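Local structure of uncharacterized HTH-type transcriptional regulator SAR2349 (Staphylococcus aureus, 4EM2) at residues L99-L102 and I103-L107; N151-Q154 and D155-Q158; E159-N162 and V163-I167. The protein probably binds DNA as a MarR-family transcription factor, and here carries bound salicylate. All blocks are in the same frame, centred on the assembly; numbering follows the deposited sequence.

Overall arrangement
The three contacts come one after another along the chain, all within the range of the MarR-type helix-turn-helix family. Contact 1 (99-107) ends helix 92-104 and leads to strand 108-110 of the two-stranded antiparallel sheet. Contact 2 (151-158) starts helix 154-174, and contact 3 (159-167) continues it. The centres of contacts 2 and 3 lie about 13 Å apart. Contact 1 is on the other side of the chain's centre, its own centre about 39 Å from that of contact 2 and about 35 Å from that of contact 3. Contact 1 holds two residues of a salicylate pocket beside the sheet, the wing of the winged helix-turn-helix fold; contacts 2 and 3 cap and continue the last helix.

Contact 1 of 3, residues L99-L102 and I103-L107; sequences LKAL and IENDL. With SAL (2-hydroxybenzoic acid), chain D.
Ile103 N, Glu104 N and Asn105 N bond back to Leu99 O, Lys100 O and Ala101 O as the last turn of helix 92-104, which closes in a Schellman motif. Leu107 N reaches Leu102 O at 2.9 Å, and Asp106 N reaches Ile103 O at 2.8 Å. Asp106 is the C-prime residue. Its positive phi of 66° turns the chain out of the helix. A weak second bond from Asn105 N also meets Leu102 O.

The turn brings two leucines together. Leu102 CD2 meets Leu107 CD1 at 3.7 Å, with the side chains crossing at about a right angle. Asn105 CG sits beside its own backbone N (chi1 -65°), which folds the amide back over Ala101 O. Asn105 ND2 comes within 2.8 Å of Ala101 O, but the angle is too poor for a hydrogen bond.

Lys100 and Ile103 form part of a salicylate pocket, completed by Arg96, Val110, Lys117 and Leu122. Ile103 CD1 lies 3.5 Å from both C1' and the ring carbon C1 of salicylate, at the junction of ring and carboxyl group. Lys100 uses its aliphatic part, with CG 3.2 Å from the phenolic O2.

Leu99 and Leu102 pack on Ile69 of helix 64-76 and on Ile108 of strand 108-110. Ile103 also meets Val110 of that strand. Leu107 packs on Leu131 of helix 126-148, and its backbone bonds to Thr125.

Contact 2 of 3, residues N151-Q154 and D155-Q158; sequences NISQ and DQMQ. With SO4 (sulfate ion), chain G.
This is a local helix-start contact, a capping box between Ser153 and Gln156, at the surface where the loop after helix 126-148 enters helix 154-174. Ser153 is the N-cap. Its OG lies between the backbone N and the carbonyl carbon (chi1 80°), and accepts from Gln156 N at 2.8 Å in a nearly straight bond of 169°. The return bond runs from Ser153 N to Gln156 OE1, which are 2.6 Å apart. This donor lies in the plane of the Gln156 amide carbonyl. The Gln156 chain is extended beyond CG, which carries OE1 back to the cap residue. Two backbone N-H groups at the helix start are thus satisfied by side-chain oxygens.

A sulfate ion, probably from the crystallisation liquor, lies by the helix start. Gln154 N donates to its O3 at 2.9 Å, the place of that oxygen being less sure.

Regular helix bonding follows, Met157 N to Ser153 O and Gln158 N to Gln154 O. Gln156 O accepts from Thr160 OG1, one turn further along the helix. Before the cap, Ile152 N bonds to Thr150 OG1.

Ile152 lays its CG2 branch against Met157 CG at 3.5 Å, the two side chains crossing at about a right angle. The same CG2 of Ile152 approaches Gln156 CB at 3.9 Å.

Contact 3 of 3, residues E159-N162 and V163-I167; sequences ETIN and VMNQI
Thr160 and Met164 lie side by side on one continuous alpha-helix, 154-174, and this contact is an i to i+4 packing along it. In MarR proteins the C-terminal helix usually belongs to the dimerisation region, though the assembly here holds one chain. Met164 N bonds to Thr160 O at 2.8 Å and 178°, nearly straight. Val163 N and Asn165 N make the matching bonds to Glu159 O and Ile161 O. Gln166 N to Asn162 O is weak.

The Thr160 methyl CG2 stands opposite its backbone N, beside the carbonyl carbon. From there it runs alongside Met164 and meets CG at 4.0 Å. Met164 then bends at chi2 and chi3 (-53° and -47°), and its end turns away from Thr160. Thr160 OG1 is turned to the other side, where it bonds to Gln156 O one turn back. Helix 34-43 is met by three side chains: Val163 and Ile167 touch its Phe38, and Met164 touches its Phe42.

Ile161 and Asn165 form a second parallel pair. Ile161 CG2 touches Asn165 ND2 at 3.4 Å, a methyl against an amide nitrogen. Gln166 CG is 3.3 Å from Asn162 O.

Both ends of the Asn162 amide have partners. Its ND2 donates to Glu159 OE1 at 3.3 Å, with the oxygen lying close to the amide plane. The Glu159 chain curls at chi1 and chi2 to meet it. Gln158 NE2 makes a weak bond to Asn162 OD1. The same OD1 also accepts from a water at 2.5 Å, a short distance that leaves the water's exact place less sure. This water accepts weakly from Asn165 ND2 at 3.3 Å.

Contact 1 of 3, residues L99-L102 and I103-L107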
loop_
_atom_site.group_PDB
_atom_site.type_symbol
_atom_site.label_atom_id
_atom_site.label_comp_id
_atom_site.label_asym_id
_atom_site.label_seq_id
_atom_site.Cartn_x
_atom_site.Cartn_y
_atom_site.Cartn_z
ATOM N N LEU A 99 -1.552 12.015 -5.561
ATOM C CA LEU A 99 -1.523 11.770 -7.009
ATOM C C LEU A 99 -0.758 12.867 -7.676
ATOM O O LEU A 99 0.055 12.629 -8.587
ATOM C CB LEU A 99 -2.920 11.746 -7.598
ATOM C CG LEU A 99 -3.613 10.391 -7.492
ATOM C CD1 LEU A 99 -5.106 10.628 -7.753
ATOM C CD2 LEU A 99 -3.026 9.332 -8.489
ATOM N N LYS A 100 -1.013 14.090 -7.227
ATOM C CA LYS A 100 -0.334 15.225 -7.796
ATOM C C LYS A 100 1.172 15.024 -7.690
ATOM O O LYS A 100 1.914 15.360 -8.601
ATOM C CB LYS A 100 -0.729 16.520 -7.080
ATOM C CG LYS A 100 -2.130 17.032 -7.388
ATOM C CD LYS A 100 -2.285 18.511 -6.918
ATOM C CE LYS A 100 -1.235 19.381 -7.652
ATOM N NZ LYS A 100 -0.407 20.275 -6.788
ATOM N N ALA A 101 1.646 14.485 -6.571
ATOM C CA ALA A 101 3.086 14.258 -6.450
ATOM C C ALA A 101 3.500 13.114 -7.386
ATOM O O ALA A 101 4.521 13.186 -8.055
ATOM C CB ALA A 101 3.453 13.933 -5.023
ATOM N N LEU A 102 2.723 12.041 -7.439
ATOM C CA LEU A 102 3.049 10.926 -8.365
ATOM C C LEU A 102 3.188 11.447 -9.836
ATOM O O LEU A 102 4.152 11.079 -10.550
ATOM C CB LEU A 102 1.963 9.881 -8.303
ATOM C CG LEU A 102 2.013 9.083 -6.960
ATOM C CD1 LEU A 102 0.798 8.157 -6.870
ATOM C CD2 LEU A 102 3.367 8.314 -6.902
ATOM N N ILE A 103 2.262 12.322 -10.249
ATOM C CA ILE A 103 2.265 12.893 -11.610
ATOM C C ILE A 103 3.497 13.724 -11.762
ATOM O O ILE A 103 4.240 13.551 -12.727
ATOM C CB ILE A 103 1.038 13.817 -11.875
ATOM C CG1 ILE A 103 -0.244 12.992 -11.911
ATOM C CG2 ILE A 103 1.160 14.499 -13.285
ATOM C CD1 ILE A 103 -1.530 13.863 -11.654
ATOM N N GLU A 104 3.745 14.589 -10.777
ATOM C CA GLU A 104 4.907 15.462 -10.822
ATOM C C GLU A 104 6.208 14.683 -10.862
ATOM O O GLU A 104 7.222 15.132 -11.435
ATOM C CB GLU A 104 4.894 16.393 -9.611
ATOM C CG GLU A 104 6.177 17.247 -9.463
ATOM C CD GLU A 104 6.435 18.169 -10.670
ATOM O OE1 GLU A 104 5.481 18.864 -11.146
ATOM O OE2 GLU A 104 7.599 18.206 -11.136
ATOM N N ASN A 105 6.206 13.505 -10.251
ATOM C CA ASN A 105 7.397 12.688 -10.282
ATOM C C ASN A 105 7.467 11.807 -11.534
ATOM O O ASN A 105 8.345 10.944 -11.611
ATOM C CB ASN A 105 7.460 11.781 -9.043
ATOM C CG ASN A 105 7.602 12.560 -7.777
ATOM O OD1 ASN A 105 8.397 13.492 -7.713
ATOM N ND2 ASN A 105 6.832 12.196 -6.755
ATOM N N ASP A 106 6.532 11.977 -12.485
ATOM C CA ASP A 106 6.603 11.145 -13.706
ATOM C C ASP A 106 6.361 9.627 -13.451
ATOM O O ASP A 106 6.888 8.751 -14.163
ATOM C CB ASP A 106 7.991 11.361 -14.313
ATOM C CG ASP A 106 8.118 10.839 -15.758
ATOM O OD1 ASP A 106 7.084 10.711 -16.459
ATOM O OD2 ASP A 106 9.283 10.588 -16.189
ATOM N N LEU A 107 5.569 9.311 -12.434
ATOM C CA LEU A 107 5.292 7.905 -12.103
ATOM C C LEU A 107 3.934 7.456 -12.633
ATOM O O LEU A 107 3.679 6.258 -12.770
ATOM C CB LEU A 107 5.337 7.707 -10.571
ATOM C CG LEU A 107 6.745 7.951 -10.014
ATOM C CD1 LEU A 107 6.707 7.913 -8.473
ATOM C CD2 LEU A 107 7.690 6.898 -10.558
HETATM C "C1'" SAL D . -3.653 16.594 -12.057
HETATM O "O1'" SAL D . -3.154 17.404 -11.288
HETATM O "O2'" SAL D . -3.314 16.634 -13.374
HETATM C C1 SAL D . -4.602 15.553 -11.547
HETATM C C2 SAL D . -5.064 15.582 -10.197
HETATM C C3 SAL D . -5.959 14.571 -9.737
HETATM C C4 SAL D . -6.385 13.548 -10.608
HETATM C C5 SAL D . -5.933 13.524 -11.933
HETATM C C6 SAL D . -5.055 14.509 -12.407
HETATM O O2 SAL D . -4.646 16.570 -9.358
#

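Contact 2 of 3, residues N151-Q154 and D155-Q158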
loop_
_atom_site.group_PDB
_atom_site.type_symbol
_atom_site.label_atom_id
_atom_site.label_comp_id
_atom_site.label_asym_id
_atom_site.label_seq_id
_atom_site.Cartn_x
_atom_site.Cartn_y
_atom_site.Cartn_z
ATOM N N ASN A 151 10.091 -19.776 13.296
ATOM C CA ASN A 151 9.697 -21.182 13.231
ATOM C C ASN A 151 8.335 -21.323 12.591
ATOM O O ASN A 151 7.724 -22.394 12.656
ATOM C CB ASN A 151 9.678 -21.816 14.636
ATOM C CG ASN A 151 11.077 -21.878 15.273
ATOM O OD1 ASN A 151 12.055 -22.268 14.609
ATOM N ND2 ASN A 151 11.179 -21.505 16.555
ATOM N N ILE A 152 7.859 -20.255 11.958
ATOM C CA ILE A 152 6.553 -20.310 11.338
ATOM C C ILE A 152 6.485 -21.229 10.127
ATOM O O ILE A 152 7.318 -21.187 9.236
ATOM C CB ILE A 152 6.071 -18.908 10.947
ATOM C CG1 ILE A 152 5.914 -18.066 12.203
ATOM C CG2 ILE A 152 4.752 -18.989 10.210
ATOM C CD1 ILE A 152 6.052 -16.573 11.944
ATOM N N SER A 153 5.455 -22.054 10.109
ATOM C CA SER A 153 5.247 -22.998 9.044
ATOM C C SER A 153 4.253 -22.451 8.026
ATOM O O SER A 153 3.536 -21.479 8.280
ATOM C CB SER A 153 4.698 -24.294 9.610
ATOM O OG SER A 153 3.302 -24.163 9.838
ATOM N N GLN A 154 4.213 -23.103 6.873
ATOM C CA GLN A 154 3.319 -22.706 5.819
ATOM C C GLN A 154 1.908 -22.835 6.338
ATOM O O GLN A 154 1.038 -22.032 6.015
ATOM C CB GLN A 154 3.500 -23.620 4.613
ATOM C CG GLN A 154 4.905 -23.640 4.043
ATOM C CD GLN A 154 5.265 -22.355 3.338
ATOM O OE1 GLN A 154 4.838 -22.121 2.198
ATOM N NE2 GLN A 154 6.051 -21.502 4.011
ATOM N N ASP A 155 1.685 -23.866 7.143
ATOM C CA ASP A 155 0.367 -24.106 7.699
ATOM C C ASP A 155 0.002 -22.992 8.672
ATOM O O ASP A 155 -1.108 -22.447 8.621
ATOM C CB ASP A 155 0.315 -25.476 8.393
ATOM C CG ASP A 155 0.013 -26.615 7.413
ATOM O OD1 ASP A 155 -0.989 -26.510 6.659
ATOM O OD2 ASP A 155 0.771 -27.613 7.390
ATOM N N GLN A 156 0.943 -22.648 9.543
ATOM C CA GLN A 156 0.701 -21.574 10.483
ATOM C C GLN A 156 0.392 -20.280 9.717
ATOM O O GLN A 156 -0.464 -19.498 10.145
ATOM C CB GLN A 156 1.894 -21.377 11.384
ATOM C CG GLN A 156 2.045 -22.435 12.444
ATOM C CD GLN A 156 3.382 -22.280 13.145
ATOM O OE1 GLN A 156 4.404 -22.226 12.489
ATOM N NE2 GLN A 156 3.379 -22.198 14.474
ATOM N N MET A 157 1.053 -20.066 8.577
ATOM C CA MET A 157 0.793 -18.871 7.790
ATOM C C MET A 157 -0.640 -18.849 7.215
ATOM O O MET A 157 -1.298 -17.803 7.265
ATOM C CB MET A 157 1.806 -18.718 6.648
ATOM C CG MET A 157 3.205 -18.325 7.109
ATOM S SD MET A 157 4.204 -17.562 5.769
ATOM C CE MET A 157 4.872 -19.077 5.050
ATOM N N GLN A 158 -1.142 -19.983 6.695
ATOM C CA GLN A 158 -2.500 -19.977 6.119
ATOM C C GLN A 158 -3.556 -19.890 7.201
ATOM O O GLN A 158 -4.565 -19.249 7.009
ATOM C CB GLN A 158 -2.769 -21.206 5.228
ATOM C CG GLN A 158 -4.145 -21.193 4.557
ATOM C CD GLN A 158 -4.253 -20.243 3.374
ATOM O OE1 GLN A 158 -3.485 -20.343 2.416
ATOM N NE2 GLN A 158 -5.231 -19.324 3.422
HETATM S S SO4 G . 7.388 -25.237 6.484
HETATM O O1 SO4 G . 8.149 -24.437 5.408
HETATM O O2 SO4 G . 7.913 -26.656 6.563
HETATM O O3 SO4 G . 5.916 -25.285 6.175
HETATM O O4 SO4 G . 7.698 -24.613 7.848
#

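Contact 3 of 3, residues E159-N162 and V163-I167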
loop_
_atom_site.group_PDB
_atom_site.type_symbol
_atom_site.label_atom_id
_atom_site.label_comp_id
_atom_site.label_asym_id
_atom_site.label_seq_id
_atom_site.Cartn_x
_atom_site.Cartn_y
_atom_site.Cartn_z
ATOM N N GLU A 159 -3.318 -20.547 8.333
ATOM C CA GLU A 159 -4.246 -20.474 9.460
ATOM C C GLU A 159 -4.349 -18.996 9.903
ATOM O O GLU A 159 -5.430 -18.516 10.160
ATOM C CB GLU A 159 -3.746 -21.294 10.671
ATOM C CG GLU A 159 -3.518 -22.777 10.395
ATOM C CD GLU A 159 -4.790 -23.489 9.963
ATOM O OE1 GLU A 159 -5.659 -22.867 9.284
ATOM O OE2 GLU A 159 -4.923 -24.697 10.294
ATOM N N THR A 160 -3.213 -18.311 10.019
ATOM C CA THR A 160 -3.205 -16.894 10.432
ATOM C C THR A 160 -4.008 -16.094 9.444
ATOM O O THR A 160 -4.862 -15.297 9.841
ATOM C CB THR A 160 -1.806 -16.325 10.459
ATOM O OG1 THR A 160 -1.028 -17.091 11.359
ATOM C CG2 THR A 160 -1.818 -14.834 10.934
ATOM N N ILE A 161 -3.731 -16.309 8.154
ATOM C CA ILE A 161 -4.447 -15.613 7.087
ATOM C C ILE A 161 -5.939 -15.797 7.303
ATOM O O ILE A 161 -6.728 -14.830 7.240
ATOM C CB ILE A 161 -4.086 -16.185 5.726
ATOM C CG1 ILE A 161 -2.650 -15.787 5.366
ATOM C CG2 ILE A 161 -5.094 -15.754 4.668
ATOM C CD1 ILE A 161 -2.160 -16.437 4.060
ATOM N N ASN A 162 -6.325 -17.052 7.581
ATOM C CA ASN A 162 -7.741 -17.396 7.793
ATOM C C ASN A 162 -8.397 -16.608 8.902
ATOM O O ASN A 162 -9.509 -16.122 8.750
ATOM C CB ASN A 162 -7.884 -18.899 8.050
ATOM C CG ASN A 162 -7.522 -19.699 6.842
ATOM O OD1 ASN A 162 -7.715 -19.237 5.706
ATOM N ND2 ASN A 162 -6.997 -20.910 7.056
ATOM N N VAL A 163 -7.700 -16.489 10.016
ATOM C CA VAL A 163 -8.192 -15.714 11.146
ATOM C C VAL A 163 -8.259 -14.230 10.796
ATOM O O VAL A 163 -9.288 -13.597 10.984
ATOM C CB VAL A 163 -7.269 -15.897 12.379
ATOM C CG1 VAL A 163 -7.715 -15.010 13.504
ATOM C CG2 VAL A 163 -7.330 -17.356 12.850
ATOM N N MET A 164 -7.158 -13.670 10.274
ATOM C CA MET A 164 -7.124 -12.261 9.961
ATOM C C MET A 164 -8.253 -11.836 9.034
ATOM O O MET A 164 -8.898 -10.812 9.278
ATOM C CB MET A 164 -5.746 -11.863 9.372
ATOM C CG MET A 164 -4.571 -12.021 10.336
ATOM S SD MET A 164 -4.671 -11.234 12.008
ATOM C CE MET A 164 -5.185 -9.792 11.511
ATOM N N ASN A 165 -8.505 -12.604 7.969
ATOM C CA ASN A 165 -9.578 -12.255 7.039
ATOM C C ASN A 165 -10.945 -12.242 7.732
ATOM O O ASN A 165 -11.809 -11.451 7.381
ATOM C CB ASN A 165 -9.605 -13.221 5.847
ATOM C CG ASN A 165 -8.375 -13.093 4.993
ATOM O OD1 ASN A 165 -7.703 -12.056 5.025
ATOM N ND2 ASN A 165 -8.065 -14.133 4.213
ATOM N N GLN A 166 -11.131 -13.105 8.733
ATOM C CA GLN A 166 -12.396 -13.090 9.453
ATOM C C GLN A 166 -12.514 -11.719 10.130
ATOM O O GLN A 166 -13.537 -11.042 9.973
ATOM C CB GLN A 166 -12.440 -14.205 10.480
ATOM C CG GLN A 166 -12.598 -15.583 9.818
ATOM C CD GLN A 166 -12.992 -16.625 10.818
ATOM O OE1 GLN A 166 -14.147 -16.670 11.261
ATOM N NE2 GLN A 166 -12.035 -17.445 11.222
ATOM N N ILE A 167 -11.447 -11.286 10.817
ATOM C CA ILE A 167 -11.466 -9.973 11.506
ATOM C C ILE A 167 -11.713 -8.869 10.494
ATOM O O ILE A 167 -12.586 -8.004 10.668
ATOM C CB ILE A 167 -10.146 -9.694 12.248
ATOM C CG1 ILE A 167 -9.896 -10.789 13.289
ATOM C CG2 ILE A 167 -10.183 -8.305 12.937
ATOM C CD1 ILE A 167 -10.776 -10.764 14.532
HETATM O O HOH W 1 -8.744 -17.371 4.315
#